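Putative Endoribonuclease L-PSP (Entamoeba histolytica, PDB 3M1X) is of unknown function but may have deaminase activity, as is generally assigned to its RutC (YjgF/L-PSP) family. Local coordinates at residues D93-T98 and H122-A127; T98-A103 and V140-I145. All blocks are in the same frame, centred on the assembly; numbering follows the deposited sequence. Where two conformers were deposited one is given.

How the contacts relate
Both contacts are buried and share strand 95-102, one on each of its edges: contact 1 pairs its start in parallel with strand 125-130, and contact 2 pairs the rest antiparallel with strand 140-146. Thr98 belongs to both. The centre of contact 2 is about 6 Å from the centre of the chain and that of contact 1 about 12 Å; contact 1 has an exposed residue, Asp93, at its outer end. In contact 2 a regular ladder of backbone bonds carries matched side-chain pairs, mostly apolar on the helix side. In contact 1 a histidine side chain bonds first, and only then do the backbones pair. A lysine of contact 1 and a glutamate of contact 2 meet between subunits.

Contact 1 of 2, residues D93-T98 and H122-A127; sequences DKVVKT and HKPARA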
ATOM      1  N   ASP A  93      13.877  13.626  -3.758  1.00  7.12           N
ATOM      2  CA  ASP A  93      14.807  12.763  -4.489  1.00  7.91           C
ATOM      3  C   ASP A  93      15.137  11.483  -3.787  1.00  7.62           C
ATOM      4  O   ASP A  93      15.637  10.551  -4.423  1.00  8.94           O
ATOM      5  CB  ASP A  93      16.158  13.484  -4.739  1.00  9.51           C
ATOM      6  CG  ASP A  93      16.122  14.442  -5.851  1.00 12.95           C
ATOM      7  OD1 ASP A  93      15.200  14.483  -6.678  1.00 12.21           O
ATOM      8  OD2 ASP A  93      17.077  15.247  -5.943  1.00 19.72           O
ATOM      9  N   LYS A  94      14.816  11.381  -2.506  1.00  6.82           N
ATOM     10  CA  LYS A  94      15.025  10.173  -1.715  1.00  7.54           C
ATOM     11  C   LYS A  94      13.800   9.294  -1.612  1.00  5.76           C
ATOM     12  O   LYS A  94      13.804   8.293  -0.898  1.00  6.67           O
ATOM     13  CB  LYS A  94      15.593  10.553  -0.360  1.00  7.24           C
ATOM     14  CG  LYS A  94      17.058  10.972  -0.406  1.00  8.46           C
ATOM     15  CD  LYS A  94      17.554  11.442   0.934  1.00 10.71           C
ATOM     16  CE  LYS A  94      19.056  11.810   0.883  1.00 14.51           C
ATOM     17  NZ  LYS A  94      19.563  12.221   2.206  1.00 15.89           N
ATOM     18  N   VAL A  95      12.708   9.623  -2.311  1.00  5.78           N
ATOM     19  CA  VAL A  95      11.512   8.825  -2.321  1.00  5.19           C
ATOM     20  C   VAL A  95      11.764   7.555  -3.123  1.00  4.92           C
ATOM     21  O   VAL A  95      12.166   7.626  -4.290  1.00  6.35           O
ATOM     22  CB  VAL A  95      10.305   9.591  -2.815  1.00  5.34           C
ATOM     23  CG1 VAL A  95       9.093   8.684  -2.986  1.00  6.67           C
ATOM     24  CG2 VAL A  95       9.997  10.745  -1.880  1.00  6.35           C
ATOM     25  N   VAL A  96      11.474   6.404  -2.539  1.00  4.83           N
ATOM     26  CA  VAL A  96      11.680   5.118  -3.273  0.50  4.65           C
ATOM     27  C   VAL A  96      10.410   4.637  -3.882  1.00  5.37           C
ATOM     28  O   VAL A  96      10.488   3.990  -4.960  1.00  6.54           O
ATOM     29  CB  VAL A  96      12.314   3.973  -2.412  0.50  4.40           C
ATOM     30  CG1 VAL A  96      13.640   4.457  -1.908  0.50  4.59           C
ATOM     31  CG2 VAL A  96      11.404   3.435  -1.272  0.50  4.82           C
ATOM     32  N   LYS A  97       9.254   4.891  -3.304  1.00  4.79           N
ATOM     33  CA  LYS A  97       7.998   4.313  -3.750  1.00  5.30           C
ATOM     34  C   LYS A  97       6.892   5.231  -3.319  1.00  5.02           C
ATOM     35  O   LYS A  97       6.871   5.693  -2.183  1.00  5.71           O
ATOM     36  CB  LYS A  97       7.831   2.909  -3.081  1.00  7.44           C
ATOM     37  CG  LYS A  97       6.489   2.240  -3.148  1.00  7.77           C
ATOM     38  CD  LYS A  97       6.133   1.837  -4.545  1.00  9.30           C
ATOM     39  CE  LYS A  97       4.833   0.927  -4.630  1.00  7.89           C
ATOM     40  NZ  LYS A  97       3.713   1.607  -3.958  1.00  8.20           N
ATOM     41  N   THR A  98       5.895   5.442  -4.178  1.00  4.82           N
ATOM     42  CA  THR A  98       4.656   6.119  -3.848  1.00  4.81           C
ATOM     43  C   THR A  98       3.456   5.246  -4.175  1.00  4.92           C
ATOM     44  O   THR A  98       3.556   4.323  -4.970  1.00  5.26           O
ATOM     45  CB  THR A  98       4.528   7.442  -4.613  1.00  5.87           C
ATOM     46  OG1 THR A  98       4.296   7.135  -5.975  1.00  6.79           O
ATOM     47  CG2 THR A  98       5.721   8.351  -4.458  1.00  6.08           C
ATOM     48  N   HIS A 122      13.337  12.731 -10.899  1.00  7.76           N
ATOM     49  CA  HIS A 122      13.332  11.559 -10.003  1.00  6.86           C
ATOM     50  C   HIS A 122      12.078  10.734 -10.260  1.00  6.41           C
ATOM     51  O   HIS A 122      10.996  11.253 -10.380  1.00  7.34           O
ATOM     52  CB  HIS A 122      13.376  12.050  -8.551  1.00  7.48           C
ATOM     53  CG  HIS A 122      13.472  10.899  -7.595  1.00  6.44           C
ATOM     54  ND1 HIS A 122      14.505  10.011  -7.663  1.00  8.19           N
ATOM     55  CD2 HIS A 122      12.636  10.458  -6.626  1.00  6.56           C
ATOM     56  CE1 HIS A 122      14.329   9.078  -6.739  1.00  8.11           C
ATOM     57  NE2 HIS A 122      13.199   9.331  -6.092  1.00  7.31           N
ATOM     58  N   LYS A 123      12.270   9.413 -10.297  1.00  6.90           N
ATOM     59  CA  LYS A 123      11.238   8.474 -10.728  1.00  7.13           C
ATOM     60  C   LYS A 123      11.079   7.332  -9.729  1.00  6.39           C
ATOM     61  O   LYS A 123      11.568   6.231  -9.923  1.00  6.76           O
ATOM     62  CB  LYS A 123      11.551   7.935 -12.128  1.00  9.25           C
ATOM     63  CG  LYS A 123      11.390   9.169 -13.259  1.00 12.32           C
ATOM     64  CD  LYS A 123      11.599   8.695 -14.636  1.00 14.02           C
ATOM     65  CE  LYS A 123      11.551   9.890 -15.555  1.00 18.93           C
ATOM     66  NZ  LYS A 123      11.786   9.344 -16.924  1.00 29.30           N
ATOM     67  N   PRO A 124      10.340   7.542  -8.653  1.00  5.89           N
ATOM     68  CA  PRO A 124      10.046   6.478  -7.684  1.00  5.82           C
ATOM     69  C   PRO A 124       9.350   5.287  -8.345  1.00  5.84           C
ATOM     70  O   PRO A 124       8.658   5.472  -9.378  1.00  5.58           O
ATOM     71  CB  PRO A 124       9.121   7.136  -6.651  1.00  5.59           C
ATOM     72  CG  PRO A 124       9.466   8.613  -6.756  1.00  6.21           C
ATOM     73  CD  PRO A 124       9.779   8.844  -8.196  1.00  6.33           C
ATOM     74  N   ALA A 125       9.395   4.162  -7.715  1.00  4.82           N
ATOM     75  CA  ALA A 125       8.433   3.145  -7.998  1.00  5.32           C
ATOM     76  C   ALA A 125       7.061   3.667  -7.648  1.00  4.97           C
ATOM     77  O   ALA A 125       6.919   4.539  -6.786  1.00  5.58           O
ATOM     78  CB  ALA A 125       8.760   1.837  -7.267  1.00  5.87           C
ATOM     79  N   ARG A 126       5.996   3.123  -8.226  1.00  5.16           N
ATOM     80  CA  ARG A 126       4.659   3.692  -8.089  1.00  5.29           C
ATOM     81  C   ARG A 126       3.571   2.672  -8.307  1.00  5.23           C
ATOM     82  O   ARG A 126       3.695   1.773  -9.132  1.00  6.45           O
ATOM     83  CB  ARG A 126       4.483   4.845  -9.085  1.00  6.22           C
ATOM     84  CG  ARG A 126       3.247   5.689  -8.820  1.00  7.12           C
ATOM     85  CD  ARG A 126       3.198   6.919  -9.693  1.00  8.11           C
ATOM     86  NE  ARG A 126       2.838   6.587 -11.062  1.00  8.77           N
ATOM     87  CZ  ARG A 126       2.494   7.494 -11.937  1.00  9.51           C
ATOM     88  NH1 ARG A 126       2.616   8.782 -11.698  1.00 10.67           N
ATOM     89  NH2 ARG A 126       2.038   7.091 -13.136  1.00 11.10           N
ATOM     90  N   ALA A 127       2.482   2.834  -7.554  1.00  5.87           N
ATOM     91  CA  ALA A 127       1.216   2.204  -7.859  1.00  5.90           C
ATOM     92  C   ALA A 127       0.129   3.209  -7.740  1.00  5.71           C
ATOM     93  O   ALA A 127       0.139   4.044  -6.845  1.00  7.10           O
ATOM     94  CB  ALA A 127       0.934   1.033  -6.929  1.00  7.70           C
TER
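The imidazole of His122 has Asp93 over one face: Asp93 O is 3.0 Å from CE1 of His122, and Asp93 CA joins it as a CH-pi contact. Pro124 N is on the opposite face, offset toward the rim. At the edge, Val95 O lies in the ring plane and takes a hydrogen bond from His122 NE2, 2.7 Å long and nearly straight (169° at the hydrogen), directed at a lone pair of the carbonyl. This bond holds the ring's orientation, while Asp93 packs against its face. The ring reaches there because CG lies anti to the backbone N, chi1 -176°. Next along, CG of Pro124 packs 3.8 Å from CG1 of Val95. The backbones then join as parallel strands, with Ala125 N bonded to Val96 O at 3.0 Å, followed by Thr98 N to Ala125 O and Ala127 N to Thr98 O. Strands 95-102 and 125-130, linked through helix 108-119, form a beta-alpha-beta crossover, and Val96 and Lys97 make a classic beta bulge against Ile145 of strand 140-146. Thr98 O is gripped twice: Ala127 N and Lys97 NZ (2.9 Å from it) reach it from opposite faces of the carbonyl plane. The lysine chain bends at chi2 and chi4, laying CD 3.8 Å from CB of Ala125, and its NZ also forms a salt bridge with Glu143 of the second subunit. On the other face of the sheet, Thr98 OG1 abuts CG of Arg126 at 3.4 Å. Tyr115 hydrogen-bonds Thr98 OG1 through its OH and makes a cation-pi contact with Arg126, whose NH1 hydrogen-bonds Asn112 OD1 and whose NE bonds a citrate anion, probably from the crystallisation liquor, which may mark an anion pocket.

Contact 2 of 2, residues T98-A103 and V140-I145; sequences TTCLLA and VEVECI
Leu101 and Glu141 face each other as a hydrogen-bonded antiparallel pair, their side chains running side by side in the same direction. The leucine can be followed outward from the strand. Its CB rests 3.5 Å from Glu141 O and, a little farther off, meets Glu141 CB; CG stays near the same oxygen, 4.1 Å from Glu141 O; CD1 comes back to 3.4 Å from Glu141 O; and CD2 ends 3.9 Å from the carboxylate oxygen OE2 of Glu141. The glutamate keeps alongside because its CG stands anti to the backbone N, chi1 180°, with the chain extended beyond, and its end lies next to a bound citrate, probably from the crystallisation liquor. In the backbone, Leu101 N bonds Glu141 O at 2.8 Å, and Glu141 N returns a bond to Leu101 O.

Thr99 and Glu143 repeat the pattern two residues away, again with two backbone bonds. CG of Glu143 passes 3.7 Å from Thr99 CB, and its OE2 lies 3.2 Å from that same CB. The other carboxylate oxygen, OE1, forms a salt bridge with Lys97 of the third subunit, so this carboxylate helps join the subunits.

On the opposite face carbon and sulfur atoms meet: SG of Cys100 lies 4.1 Å from Val142 CG1, CD2 of Leu102 meets Val140 CG2, and Thr98 CG2 touches Cys144 CB. Phe111 of helix 108-119 covers Cys100, Val140 and Val142. One face to the helices, the other to neighbouring subunits, is the design of the YjgF/L-PSP fold, whose trimers gather their sheets inside and carry their helices outside.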
ATOM      1  N   THR A  98       5.895   5.442  -4.178  1.00  4.82           N
ATOM      2  CA  THR A  98       4.656   6.119  -3.848  1.00  4.81           C
ATOM      3  C   THR A  98       3.456   5.246  -4.175  1.00  4.92           C
ATOM      4  O   THR A  98       3.556   4.323  -4.970  1.00  5.26           O
ATOM      5  CB  THR A  98       4.528   7.442  -4.613  1.00  5.87           C
ATOM      6  OG1 THR A  98       4.296   7.135  -5.975  1.00  6.79           O
ATOM      7  CG2 THR A  98       5.721   8.351  -4.458  1.00  6.08           C
ATOM      8  N   THR A  99       2.355   5.579  -3.547  1.00  5.04           N
ATOM      9  CA  THR A  99       1.081   5.038  -3.902  1.00  5.75           C
ATOM     10  C   THR A  99       0.152   6.232  -4.073  1.00  5.43           C
ATOM     11  O   THR A  99       0.035   7.078  -3.164  1.00  6.28           O
ATOM     12  CB  THR A  99       0.521   4.044  -2.885  1.00  6.44           C
ATOM     13  OG1 THR A  99       1.505   3.027  -2.685  1.00  7.09           O
ATOM     14  CG2 THR A  99      -0.773   3.399  -3.399  1.00  7.74           C
ATOM     15  N   CYS A 100      -0.516   6.301  -5.216  1.00  6.09           N
ATOM     16  CA  CYS A 100      -1.314   7.451  -5.655  1.00  6.87           C
ATOM     17  C   CYS A 100      -2.762   7.035  -5.815  1.00  6.75           C
ATOM     18  O   CYS A 100      -3.064   6.196  -6.661  1.00  7.78           O
ATOM     19  CB  CYS A 100      -0.754   7.993  -6.964  1.00  7.61           C
ATOM     20  SG  CYS A 100       0.966   8.524  -6.873  1.00  7.48           S
ATOM     21  N   LEU A 101      -3.609   7.591  -4.941  1.00  7.26           N
ATOM     22  CA  LEU A 101      -5.021   7.241  -4.860  1.00  7.40           C
ATOM     23  C   LEU A 101      -5.843   8.352  -5.399  1.00  7.23           C
ATOM     24  O   LEU A 101      -5.678   9.525  -4.983  1.00  8.57           O
ATOM     25  CB  LEU A 101      -5.412   6.960  -3.420  1.00  8.23           C
ATOM     26  CG  LEU A 101      -4.688   5.831  -2.688  1.00  8.17           C
ATOM     27  CD1 LEU A 101      -3.343   6.231  -2.127  1.00  8.97           C
ATOM     28  CD2 LEU A 101      -5.616   5.311  -1.548  1.00 10.23           C
ATOM     29  N   LEU A 102      -6.741   8.062  -6.306  1.00  8.19           N
ATOM     30  CA  LEU A 102      -7.648   9.075  -6.908  1.00  8.92           C
ATOM     31  C   LEU A 102      -9.065   8.790  -6.553  1.00  9.70           C
ATOM     32  O   LEU A 102      -9.473   7.639  -6.513  1.00 10.78           O
ATOM     33  CB  LEU A 102      -7.479   9.039  -8.443  1.00  9.45           C
ATOM     34  CG  LEU A 102      -6.107   9.427  -8.931  1.00 11.41           C
ATOM     35  CD1 LEU A 102      -5.980   9.032 -10.420  1.00 13.71           C
ATOM     36  CD2 LEU A 102      -5.817  10.887  -8.708  1.00 13.34           C
ATOM     37  N   ALA A 103      -9.844   9.830  -6.430  1.00 11.00           N
ATOM     38  CA  ALA A 103     -11.300   9.685  -6.291  1.00 12.60           C
ATOM     39  C   ALA A 103     -11.905   9.279  -7.612  1.00 11.88           C
ATOM     40  O   ALA A 103     -12.986   8.669  -7.635  1.00 15.45           O
ATOM     41  CB  ALA A 103     -11.959  10.985  -5.762  1.00 13.53           C
ATOM     42  N   VAL A 140      -7.699  13.233  -4.182  1.00  8.07           N
ATOM     43  CA  VAL A 140      -6.379  12.620  -4.387  1.00  7.47           C
ATOM     44  C   VAL A 140      -5.709  12.487  -3.045  1.00  7.82           C
ATOM     45  O   VAL A 140      -5.820  13.371  -2.209  1.00  8.13           O
ATOM     46  CB  VAL A 140      -5.565  13.439  -5.389  1.00  7.99           C
ATOM     47  CG1 VAL A 140      -5.499  14.921  -5.033  1.00  9.70           C
ATOM     48  CG2 VAL A 140      -4.173  12.872  -5.571  1.00  9.90           C
ATOM     49  N   GLU A 141      -4.991  11.377  -2.866  1.00  7.56           N
ATOM     50  CA  GLU A 141      -4.229  11.079  -1.696  1.00  6.89           C
ATOM     51  C   GLU A 141      -2.952  10.423  -2.145  1.00  6.35           C
ATOM     52  O   GLU A 141      -3.013   9.512  -2.969  1.00  7.19           O
ATOM     53  CB  GLU A 141      -5.054  10.153  -0.800  1.00  6.86           C
ATOM     54  CG  GLU A 141      -4.373   9.744   0.487  1.00  7.57           C
ATOM     55  CD  GLU A 141      -5.146   8.635   1.256  1.00 15.62           C
ATOM     56  OE1 GLU A 141      -6.235   8.897   1.505  1.00 19.20           O
ATOM     57  OE2 GLU A 141      -4.551   7.568   1.472  1.00 21.53           O
ATOM     58  N   VAL A 142      -1.784  10.796  -1.616  1.00  6.17           N
ATOM     59  CA  VAL A 142      -0.496  10.193  -2.017  1.00  5.47           C
ATOM     60  C   VAL A 142       0.303   9.879  -0.763  1.00  5.69           C
ATOM     61  O   VAL A 142       0.530  10.760   0.056  1.00  5.90           O
ATOM     62  CB  VAL A 142       0.300  11.090  -2.956  1.00  6.34           C
ATOM     63  CG1 VAL A 142       1.645  10.353  -3.323  1.00  6.89           C
ATOM     64  CG2 VAL A 142      -0.479  11.416  -4.260  1.00  7.50           C
ATOM     65  N   GLU A 143       0.657   8.630  -0.620  1.00  5.85           N
ATOM     66  CA  GLU A 143       1.598   8.178   0.428  1.00  5.43           C
ATOM     67  C   GLU A 143       2.919   7.804  -0.192  1.00  4.99           C
ATOM     68  O   GLU A 143       3.039   7.622  -1.420  1.00  5.36           O
ATOM     69  CB  GLU A 143       1.034   7.004   1.211  1.00  5.53           C
ATOM     70  CG  GLU A 143       0.719   5.792   0.314  1.00  6.17           C
ATOM     71  CD  GLU A 143       0.259   4.606   1.017  1.00  6.43           C
ATOM     72  OE1 GLU A 143       0.112   4.518   2.192  1.00  7.92           O
ATOM     73  OE2 GLU A 143      -0.044   3.593   0.279  1.00 10.40           O
ATOM     74  N   CYS A 144       3.961   7.667   0.609  1.00  4.66           N
ATOM     75  CA  CYS A 144       5.272   7.228   0.085  1.00  4.91           C
ATOM     76  C   CYS A 144       6.156   6.650   1.152  1.00  4.65           C
ATOM     77  O   CYS A 144       5.898   6.809   2.344  1.00  5.60           O
ATOM     78  CB  CYS A 144       5.936   8.384  -0.642  1.00  5.72           C
ATOM     79  SG  CYS A 144       6.680   9.637   0.416  1.00  8.50           S
ATOM     80  N   ILE A 145       7.219   6.003   0.687  1.00  4.86           N
ATOM     81  CA  ILE A 145       8.316   5.607   1.525  0.50  5.04           C
ATOM     82  C   ILE A 145       9.570   6.178   0.937  1.00  4.47           C
ATOM     83  O   ILE A 145       9.759   6.232  -0.283  1.00  5.15           O
ATOM     84  CB  ILE A 145       8.447   4.065   1.714  0.50  5.98           C
ATOM     85  CG1 ILE A 145       9.550   3.719   2.760  0.50  7.09           C
ATOM     86  CG2 ILE A 145       8.700   3.391   0.396  0.50  8.30           C
ATOM     87  CD1 ILE A 145       9.789   2.251   2.874  0.50 11.78           C
TER